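Local coordinates for COPII coat assembly protein SEC16 (Saccharomyces cerevisiae, PDB 3MZK) that helps initiate assembly of the COPII coat that forms transport vesicles at the endoplasmic reticulum and selects their cargo, and also takes part in autophagy, at residues B[104-109]-B[300-305]; B[112-117]-B[269-274]; B[118-123]-B[259-264]. All coordinates share one frame; numbering follows the deposited sequence.

Interaction 1. Residues B[104-109]-B[300-305]; sequences QLLEMK and LFIIGN
L105 and I303 bring the two backbones to 7.9 Å between their CA atoms, and L106 and I302 stand nearly as close, where helix 101-111 packs against the last turn of helix 294-303. Between them lies a branched, aliphatic interface. In L105, chi1 174° sends CG toward the facing helix; from there CD2 reaches I302 CG2 at 3.3 Å, the two side chains sliding past each other in opposite directions. The same methyl meets I303 CG1 at 3.7 Å, the L105 and I303 side chains crossing at about a right angle. L106 adds its CD2 more loosely at 4.3 Å from I302 CG2.

K109, one turn on from L105, closes the interface at the C-terminal end of helix 294-303. A long lysine suits this place: its CD packs 3.8 Å from I302 CG2, while the chain bends at chi3 and chi4 and NZ donates to N305 OD1 at 2.8 Å, in the amide plane and on a lone pair. N305 ends its helix in a Schellman motif, and asparagine tolerates the positive phi needed there. Apolar packing between helices of this kind builds the alpha-solenoid of the ACE1 (ancestral coatomer element) domain of Sec16.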
loop_
_atom_site.group_PDB
_atom_site.type_symbol
_atom_site.label_atom_id
_atom_site.label_comp_id
_atom_site.label_asym_id
_atom_site.label_seq_id
_atom_site.Cartn_x
_atom_site.Cartn_y
_atom_site.Cartn_z
ATOM N N GLN B 104 26.219 -18.975 14.490
ATOM C CA GLN B 104 25.310 -19.819 13.730
ATOM C C GLN B 104 24.325 -19.013 12.894
ATOM O O GLN B 104 23.901 -19.454 11.820
ATOM C CB GLN B 104 24.574 -20.772 14.671
ATOM C CG GLN B 104 25.485 -21.826 15.280
ATOM C CD GLN B 104 24.873 -22.521 16.476
ATOM O OE1 GLN B 104 24.117 -21.923 17.243
ATOM N NE2 GLN B 104 25.199 -23.794 16.643
ATOM N N LEU B 105 23.958 -17.836 13.386
ATOM C CA LEU B 105 23.059 -16.959 12.651
ATOM C C LEU B 105 23.708 -16.506 11.350
ATOM O O LEU B 105 23.101 -16.589 10.279
ATOM C CB LEU B 105 22.686 -15.750 13.499
ATOM C CG LEU B 105 21.858 -14.683 12.785
ATOM C CD1 LEU B 105 20.590 -15.293 12.225
ATOM C CD2 LEU B 105 21.535 -13.530 13.729
ATOM N N LEU B 106 24.947 -16.035 11.450
ATOM C CA LEU B 106 25.701 -15.608 10.276
ATOM C C LEU B 106 25.932 -16.758 9.298
ATOM O O LEU B 106 25.934 -16.560 8.081
ATOM C CB LEU B 106 27.029 -14.976 10.692
ATOM C CG LEU B 106 26.925 -13.557 11.261
ATOM C CD1 LEU B 106 28.252 -13.111 11.843
ATOM C CD2 LEU B 106 26.459 -12.583 10.188
ATOM N N GLU B 107 26.121 -17.961 9.830
ATOM C CA GLU B 107 26.303 -19.135 8.986
ATOM C C GLU B 107 25.052 -19.399 8.146
ATOM O O GLU B 107 25.144 -19.618 6.942
ATOM C CB GLU B 107 26.652 -20.363 9.824
ATOM C CG GLU B 107 27.110 -21.549 8.998
ATOM C CD GLU B 107 27.312 -22.800 9.831
ATOM O OE1 GLU B 107 26.660 -22.923 10.891
ATOM O OE2 GLU B 107 28.126 -23.657 9.424
ATOM N N MET B 108 23.885 -19.369 8.785
ATOM C CA MET B 108 22.621 -19.534 8.068
ATOM C C MET B 108 22.495 -18.538 6.925
ATOM O O MET B 108 22.278 -18.922 5.775
ATOM C CB MET B 108 21.428 -19.341 9.005
ATOM C CG MET B 108 21.232 -20.424 10.036
ATOM S SD MET B 108 19.711 -20.129 10.953
ATOM C CE MET B 108 18.552 -19.971 9.603
ATOM N N LYS B 109 22.617 -17.256 7.253
ATOM C CA LYS B 109 22.412 -16.199 6.276
ATOM C C LYS B 109 23.418 -16.324 5.143
ATOM O O LYS B 109 23.180 -15.870 4.025
ATOM C CB LYS B 109 22.513 -14.832 6.949
ATOM C CG LYS B 109 21.510 -14.636 8.078
ATOM C CD LYS B 109 21.680 -13.281 8.754
ATOM C CE LYS B 109 20.764 -12.223 8.160
ATOM N NZ LYS B 109 21.078 -11.911 6.741
ATOM N N LEU B 300 19.649 -9.009 17.077
ATOM C CA LEU B 300 18.428 -8.479 16.469
ATOM C C LEU B 300 18.712 -7.677 15.203
ATOM O O LEU B 300 18.000 -7.818 14.211
ATOM C CB LEU B 300 17.617 -7.640 17.463
ATOM C CG LEU B 300 17.348 -8.291 18.824
ATOM C CD1 LEU B 300 16.190 -7.608 19.531
ATOM C CD2 LEU B 300 17.077 -9.779 18.668
ATOM N N PHE B 301 19.752 -6.848 15.234
ATOM C CA PHE B 301 20.116 -6.018 14.083
ATOM C C PHE B 301 20.521 -6.871 12.887
ATOM O O PHE B 301 20.181 -6.555 11.742
ATOM C CB PHE B 301 21.251 -5.047 14.439
ATOM C CG PHE B 301 20.863 -3.999 15.442
ATOM C CD1 PHE B 301 19.547 -3.575 15.553
ATOM C CD2 PHE B 301 21.816 -3.442 16.283
ATOM C CE1 PHE B 301 19.188 -2.604 16.482
ATOM C CE2 PHE B 301 21.463 -2.470 17.217
ATOM C CZ PHE B 301 20.148 -2.049 17.316
ATOM N N ILE B 302 21.254 -7.946 13.162
ATOM C CA ILE B 302 21.648 -8.902 12.132
ATOM C C ILE B 302 20.427 -9.545 11.470
ATOM O O ILE B 302 20.306 -9.567 10.239
ATOM C CB ILE B 302 22.541 -10.004 12.720
ATOM C CG1 ILE B 302 23.896 -9.420 13.125
ATOM C CG2 ILE B 302 22.730 -11.130 11.722
ATOM C CD1 ILE B 302 24.698 -10.305 14.062
ATOM N N ILE B 303 19.521 -10.068 12.290
ATOM C CA ILE B 303 18.293 -10.660 11.775
ATOM C C ILE B 303 17.520 -9.643 10.950
ATOM O O ILE B 303 16.943 -9.978 9.918
ATOM C CB ILE B 303 17.393 -11.170 12.909
ATOM C CG1 ILE B 303 18.115 -12.239 13.724
ATOM C CG2 ILE B 303 16.100 -11.728 12.350
ATOM C CD1 ILE B 303 17.369 -12.646 14.972
ATOM N N GLY B 304 17.513 -8.396 11.410
ATOM C CA GLY B 304 16.788 -7.337 10.735
ATOM C C GLY B 304 17.512 -6.808 9.517
ATOM O O GLY B 304 17.008 -5.932 8.818
ATOM N N ASN B 305 18.696 -7.351 9.258
ATOM C CA ASN B 305 19.551 -6.875 8.173
ATOM C C ASN B 305 19.865 -5.386 8.244
ATOM O O ASN B 305 19.948 -4.714 7.216
ATOM C CB ASN B 305 18.958 -7.219 6.808
ATOM C CG ASN B 305 19.506 -8.513 6.254
ATOM O OD1 ASN B 305 19.823 -9.433 7.005
ATOM N ND2 ASN B 305 19.645 -8.584 4.936
#

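Interaction 2. Residues B[112-117]-B[269-274]; sequences DKVNWK and DPLLIP
V114 and W116 meet L271 and I273 where two largely irregular segments run 57° apart, measured from end to end of their touching parts: the linker leading into helix 116-123 and the loop ahead of helix 275-290. W116 does most of the work. Its benzene-ring rim is directed at I273, with CH2 3.5 Å from I273 CG1, an atom that sits at the edge of the indole, near its plane. I273 CG2 comes to 3.8 Å of the same ring carbon, and the two side chains cross at about a right angle. A beta-branched isoleucine is well made for this, since both of its branches can touch the ring rim. On its pyrrole side, W116 NE1 is 3.6 Å from P270 O, which approaches obliquely and makes only a loose polar contact.

P270 and L271 occupy the middle of a type I turn from D269 to L272, and proline readily takes the first of these central positions. L271 starts away from the linker, yet its end returns, bringing CD2 to 3.7 Å from V114 CG1. An alanine in place of this tryptophan, W116, would probably leave the I273 branches without the ring rim they touch and open a gap between linker and loop, which I263, also touching the indole, would share. The chemistry is that of a small apolar patch at the surface, held by van der Waals contact and partial shielding of carbon from solvent, and hence less specific in direction than a hydrogen-bonded joint.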
loop_
_atom_site.group_PDB
_atom_site.type_symbol
_atom_site.label_atom_id
_atom_site.label_comp_id
_atom_site.label_asym_id
_atom_site.label_seq_id
_atom_site.Cartn_x
_atom_site.Cartn_y
_atom_site.Cartn_z
ATOM N N ASP B 112 21.791 -19.211 2.588
ATOM C CA ASP B 112 20.423 -19.160 2.087
ATOM C C ASP B 112 19.652 -20.384 2.577
ATOM O O ASP B 112 18.561 -20.682 2.092
ATOM C CB ASP B 112 20.379 -19.048 0.561
ATOM C CG ASP B 112 20.881 -17.708 0.062
ATOM O OD1 ASP B 112 22.038 -17.352 0.373
ATOM O OD2 ASP B 112 20.113 -17.004 -0.628
ATOM N N LYS B 113 20.244 -21.088 3.539
ATOM C CA LYS B 113 19.567 -22.158 4.261
ATOM C C LYS B 113 18.860 -21.557 5.467
ATOM O O LYS B 113 18.868 -22.126 6.560
ATOM C CB LYS B 113 20.568 -23.215 4.724
ATOM C CG LYS B 113 21.096 -24.106 3.612
ATOM C CD LYS B 113 22.186 -25.042 4.121
ATOM C CE LYS B 113 21.684 -25.928 5.250
ATOM N NZ LYS B 113 22.774 -26.784 5.797
ATOM N N VAL B 114 18.247 -20.398 5.250
ATOM C CA VAL B 114 17.661 -19.614 6.327
ATOM C C VAL B 114 16.150 -19.415 6.161
ATOM O O VAL B 114 15.685 -18.860 5.163
ATOM C CB VAL B 114 18.379 -18.249 6.457
ATOM C CG1 VAL B 114 18.520 -17.596 5.094
ATOM C CG2 VAL B 114 17.647 -17.337 7.423
ATOM N N ASN B 115 15.398 -19.899 7.147
ATOM C CA ASN B 115 13.963 -19.664 7.250
ATOM C C ASN B 115 13.674 -19.090 8.631
ATOM O O ASN B 115 14.383 -19.399 9.587
ATOM C CB ASN B 115 13.178 -20.970 7.046
ATOM N N TRP B 116 12.645 -18.255 8.740
ATOM C CA TRP B 116 12.254 -17.704 10.034
ATOM C C TRP B 116 12.041 -18.807 11.064
ATOM O O TRP B 116 12.258 -18.602 12.257
ATOM C CB TRP B 116 10.987 -16.862 9.917
ATOM C CG TRP B 116 11.099 -15.727 8.960
ATOM C CD1 TRP B 116 10.364 -15.539 7.829
ATOM C CD2 TRP B 116 12.003 -14.620 9.041
ATOM N NE1 TRP B 116 10.748 -14.378 7.202
ATOM C CE2 TRP B 116 11.756 -13.796 7.925
ATOM C CE3 TRP B 116 12.998 -14.242 9.948
ATOM C CZ2 TRP B 116 12.464 -12.618 7.693
ATOM C CZ3 TRP B 116 13.703 -13.071 9.716
ATOM C CH2 TRP B 116 13.432 -12.274 8.599
ATOM N N LYS B 117 11.611 -19.975 10.602
ATOM C CA LYS B 117 11.471 -21.124 11.482
ATOM C C LYS B 117 12.843 -21.500 12.026
ATOM O O LYS B 117 13.033 -21.640 13.236
ATOM C CB LYS B 117 10.853 -22.308 10.736
ATOM N N ASP B 269 8.784 -14.792 -0.883
ATOM C CA ASP B 269 9.488 -13.829 -0.046
ATOM C C ASP B 269 9.976 -14.482 1.244
ATOM O O ASP B 269 9.522 -14.134 2.334
ATOM C CB ASP B 269 8.578 -12.641 0.272
ATOM N N PRO B 270 10.908 -15.438 1.118
ATOM C CA PRO B 270 11.427 -16.181 2.270
ATOM C C PRO B 270 12.315 -15.287 3.121
ATOM O O PRO B 270 12.514 -15.545 4.308
ATOM C CB PRO B 270 12.279 -17.283 1.625
ATOM C CG PRO B 270 11.940 -17.260 0.159
ATOM C CD PRO B 270 11.554 -15.855 -0.135
ATOM N N LEU B 271 12.842 -14.238 2.499
ATOM C CA LEU B 271 13.763 -13.333 3.166
ATOM C C LEU B 271 13.181 -11.932 3.276
ATOM O O LEU B 271 13.916 -10.961 3.453
ATOM C CB LEU B 271 15.091 -13.286 2.409
ATOM C CG LEU B 271 15.792 -14.628 2.204
ATOM C CD1 LEU B 271 16.976 -14.477 1.261
ATOM C CD2 LEU B 271 16.227 -15.210 3.541
ATOM N N LEU B 272 11.860 -11.826 3.165
ATOM C CA LEU B 272 11.200 -10.534 3.296
ATOM C C LEU B 272 10.608 -10.367 4.688
ATOM O O LEU B 272 9.578 -10.953 5.014
ATOM C CB LEU B 272 10.114 -10.353 2.232
ATOM C CG LEU B 272 9.353 -9.022 2.266
ATOM C CD1 LEU B 272 10.263 -7.857 1.909
ATOM C CD2 LEU B 272 8.164 -9.066 1.329
ATOM N N ILE B 273 11.277 -9.567 5.508
ATOM C CA ILE B 273 10.803 -9.273 6.847
ATOM C C ILE B 273 9.618 -8.323 6.738
ATOM O O ILE B 273 9.693 -7.313 6.040
ATOM C CB ILE B 273 11.917 -8.617 7.688
ATOM C CG1 ILE B 273 13.289 -9.108 7.214
ATOM C CG2 ILE B 273 11.715 -8.899 9.176
ATOM C CD1 ILE B 273 14.466 -8.398 7.849
ATOM N N PRO B 274 8.506 -8.652 7.406
ATOM C CA PRO B 274 7.353 -7.747 7.373
ATOM C C PRO B 274 7.673 -6.509 8.186
ATOM O O PRO B 274 8.174 -6.638 9.297
ATOM C CB PRO B 274 6.244 -8.554 8.060
ATOM C CG PRO B 274 6.747 -9.977 8.104
ATOM C CD PRO B 274 8.235 -9.876 8.174
#

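Interaction 3. Residues B[118-123]-B[259-264]; sequences NISKLL and VLINIP
S120 and I261 mark the closest approach of the backbones, their CA atoms 5.7 Å apart, as helix 116-123 meets the end of helix 252-261. Walking along 259-264, V259 comes first; it makes no contact with 118-123 and packs instead on V277 and F280 of helix 275-290. L260 is the first residue to reach across. Its CB lies 4.2 Å from S120 CB; chi1 -62° sets CG anti to the carbonyl carbon, and from it CD1 reaches two residues one helical turn apart. There CD1 touches I119 CG2 at 3.6 Å and L123 CD1 at 4.2 Å, the L260 and L123 side chains crossing at about a right angle. Leucine fits because a single methyl can serve both neighbours.

I261 follows and lies over the serine: its CB is 3.4 Å from S120 OG and 3.9 Å from S120 CB. The small size of serine is consistent with the short CA separation, and its buried hydroxyl is satisfied by a hydrogen bond to A257 O, one turn earlier in the facing helix, which links the two helices.

After I261 the chain leaves the interface. N262 N and I263 N bond back to V259 O and L260 O, both at 3.1 Å, while the N262 side-chain amide makes weak hydrogen bonds, ND2 with L161 O and OD1 with H166 NE2 of the second subunit. I263 then turns to V277 and P274. Helix 116-123 thus sits between helix 101-111, whose M108 and Q104 touch I119 and L122, and helix 252-261, with helix 275-290 behind the latter.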
loop_
_atom_site.group_PDB
_atom_site.type_symbol
_atom_site.label_atom_id
_atom_site.label_comp_id
_atom_site.label_asym_id
_atom_site.label_seq_id
_atom_site.Cartn_x
_atom_site.Cartn_y
_atom_site.Cartn_z
ATOM N N ASN B 118 13.803 -21.645 11.121
ATOM C CA ASN B 118 15.154 -22.030 11.502
ATOM C C ASN B 118 15.798 -21.025 12.447
ATOM O O ASN B 118 16.402 -21.402 13.452
ATOM C CB ASN B 118 16.020 -22.212 10.259
ATOM C CG ASN B 118 15.334 -23.039 9.194
ATOM O OD1 ASN B 118 15.292 -22.654 8.026
ATOM N ND2 ASN B 118 14.782 -24.182 9.596
ATOM N N ILE B 119 15.668 -19.742 12.122
ATOM C CA ILE B 119 16.217 -18.693 12.969
ATOM C C ILE B 119 15.538 -18.703 14.334
ATOM O O ILE B 119 16.194 -18.537 15.364
ATOM C CB ILE B 119 16.059 -17.299 12.336
ATOM C CG1 ILE B 119 16.884 -17.190 11.055
ATOM C CG2 ILE B 119 16.488 -16.228 13.316
ATOM C CD1 ILE B 119 16.660 -15.899 10.306
ATOM N N SER B 120 14.224 -18.900 14.335
ATOM C CA SER B 120 13.464 -18.965 15.574
ATOM C C SER B 120 13.978 -20.085 16.473
ATOM O O SER B 120 14.210 -19.876 17.663
ATOM C CB SER B 120 11.974 -19.161 15.282
ATOM O OG SER B 120 11.230 -19.309 16.480
ATOM N N LYS B 121 14.158 -21.269 15.898
ATOM C CA LYS B 121 14.590 -22.441 16.660
ATOM C C LYS B 121 16.014 -22.285 17.173
ATOM O O LYS B 121 16.384 -22.864 18.190
ATOM C CB LYS B 121 14.477 -23.713 15.815
ATOM N N LEU B 122 16.812 -21.504 16.454
ATOM C CA LEU B 122 18.181 -21.229 16.869
ATOM C C LEU B 122 18.197 -20.402 18.149
ATOM O O LEU B 122 18.915 -20.728 19.086
ATOM C CB LEU B 122 18.943 -20.512 15.758
ATOM C CG LEU B 122 20.359 -20.054 16.093
ATOM C CD1 LEU B 122 21.222 -21.231 16.516
ATOM C CD2 LEU B 122 20.968 -19.340 14.903
ATOM N N LEU B 123 17.396 -19.339 18.188
ATOM C CA LEU B 123 17.274 -18.513 19.383
ATOM C C LEU B 123 16.761 -19.315 20.564
ATOM O O LEU B 123 17.271 -19.195 21.676
ATOM C CB LEU B 123 16.329 -17.337 19.140
ATOM C CG LEU B 123 16.793 -16.251 18.174
ATOM C CD1 LEU B 123 15.714 -15.204 17.986
ATOM C CD2 LEU B 123 18.068 -15.606 18.673
ATOM N N VAL B 259 8.109 -14.131 18.002
ATOM C CA VAL B 259 7.719 -13.236 16.920
ATOM C C VAL B 259 8.054 -13.826 15.554
ATOM O O VAL B 259 7.207 -13.868 14.665
ATOM C CB VAL B 259 8.377 -11.852 17.062
ATOM C CG1 VAL B 259 8.172 -11.033 15.800
ATOM C CG2 VAL B 259 7.820 -11.125 18.273
ATOM N N LEU B 260 9.287 -14.293 15.395
ATOM C CA LEU B 260 9.738 -14.812 14.106
ATOM C C LEU B 260 8.922 -16.016 13.640
ATOM O O LEU B 260 8.573 -16.124 12.465
ATOM C CB LEU B 260 11.233 -15.160 14.149
ATOM C CG LEU B 260 12.174 -13.986 14.428
ATOM C CD1 LEU B 260 13.626 -14.438 14.430
ATOM C CD2 LEU B 260 11.962 -12.860 13.422
ATOM N N ILE B 261 8.614 -16.914 14.569
ATOM C CA ILE B 261 7.936 -18.159 14.224
ATOM C C ILE B 261 6.475 -17.918 13.867
ATOM O O ILE B 261 5.811 -18.797 13.330
ATOM C CB ILE B 261 8.033 -19.196 15.362
ATOM C CG1 ILE B 261 7.939 -20.616 14.804
ATOM C CG2 ILE B 261 6.973 -18.936 16.416
ATOM C CD1 ILE B 261 8.230 -21.693 15.836
ATOM N N ASN B 262 5.981 -16.721 14.162
ATOM C CA ASN B 262 4.601 -16.366 13.853
ATOM C C ASN B 262 4.482 -15.503 12.608
ATOM O O ASN B 262 3.413 -14.969 12.314
ATOM C CB ASN B 262 3.949 -15.653 15.035
ATOM C CG ASN B 262 3.566 -16.601 16.139
ATOM O OD1 ASN B 262 2.975 -17.648 15.891
ATOM N ND2 ASN B 262 3.909 -16.250 17.369
ATOM N N ILE B 263 5.584 -15.355 11.883
ATOM C CA ILE B 263 5.565 -14.608 10.633
ATOM C C ILE B 263 4.880 -15.449 9.560
ATOM O O ILE B 263 5.243 -16.604 9.347
ATOM C CB ILE B 263 6.988 -14.220 10.173
ATOM C CG1 ILE B 263 7.622 -13.245 11.163
ATOM C CG2 ILE B 263 6.957 -13.596 8.784
ATOM C CD1 ILE B 263 8.975 -12.751 10.725
ATOM N N PRO B 264 3.870 -14.879 8.892
ATOM C CA PRO B 264 3.138 -15.616 7.858
ATOM C C PRO B 264 4.065 -16.082 6.742
ATOM O O PRO B 264 4.758 -15.263 6.140
ATOM C CB PRO B 264 2.149 -14.578 7.329
ATOM C CG PRO B 264 1.970 -13.623 8.461
ATOM C CD PRO B 264 3.317 -13.533 9.108
#

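From the N terminus, helix 101-111 comes first and makes interaction 1, whose partner 300-305 closes the longest of the three loops, with 190 residues between the segments. The linker 112-117 then closes a shorter loop at 269-274 in interaction 2, and helix 116-123 closes the shortest at 259-264 in interaction 3. The order is reversed on the far side, so interaction 3 nests inside interaction 2 and both nest inside interaction 1, without crossing. Neighbouring contacts also touch: M108 packs on V114 and I119, and I273 on the end of helix 294-303. Together they join two successive helices and their linker to helices 252-261 and 294-303 and to the loop before helix 275-290.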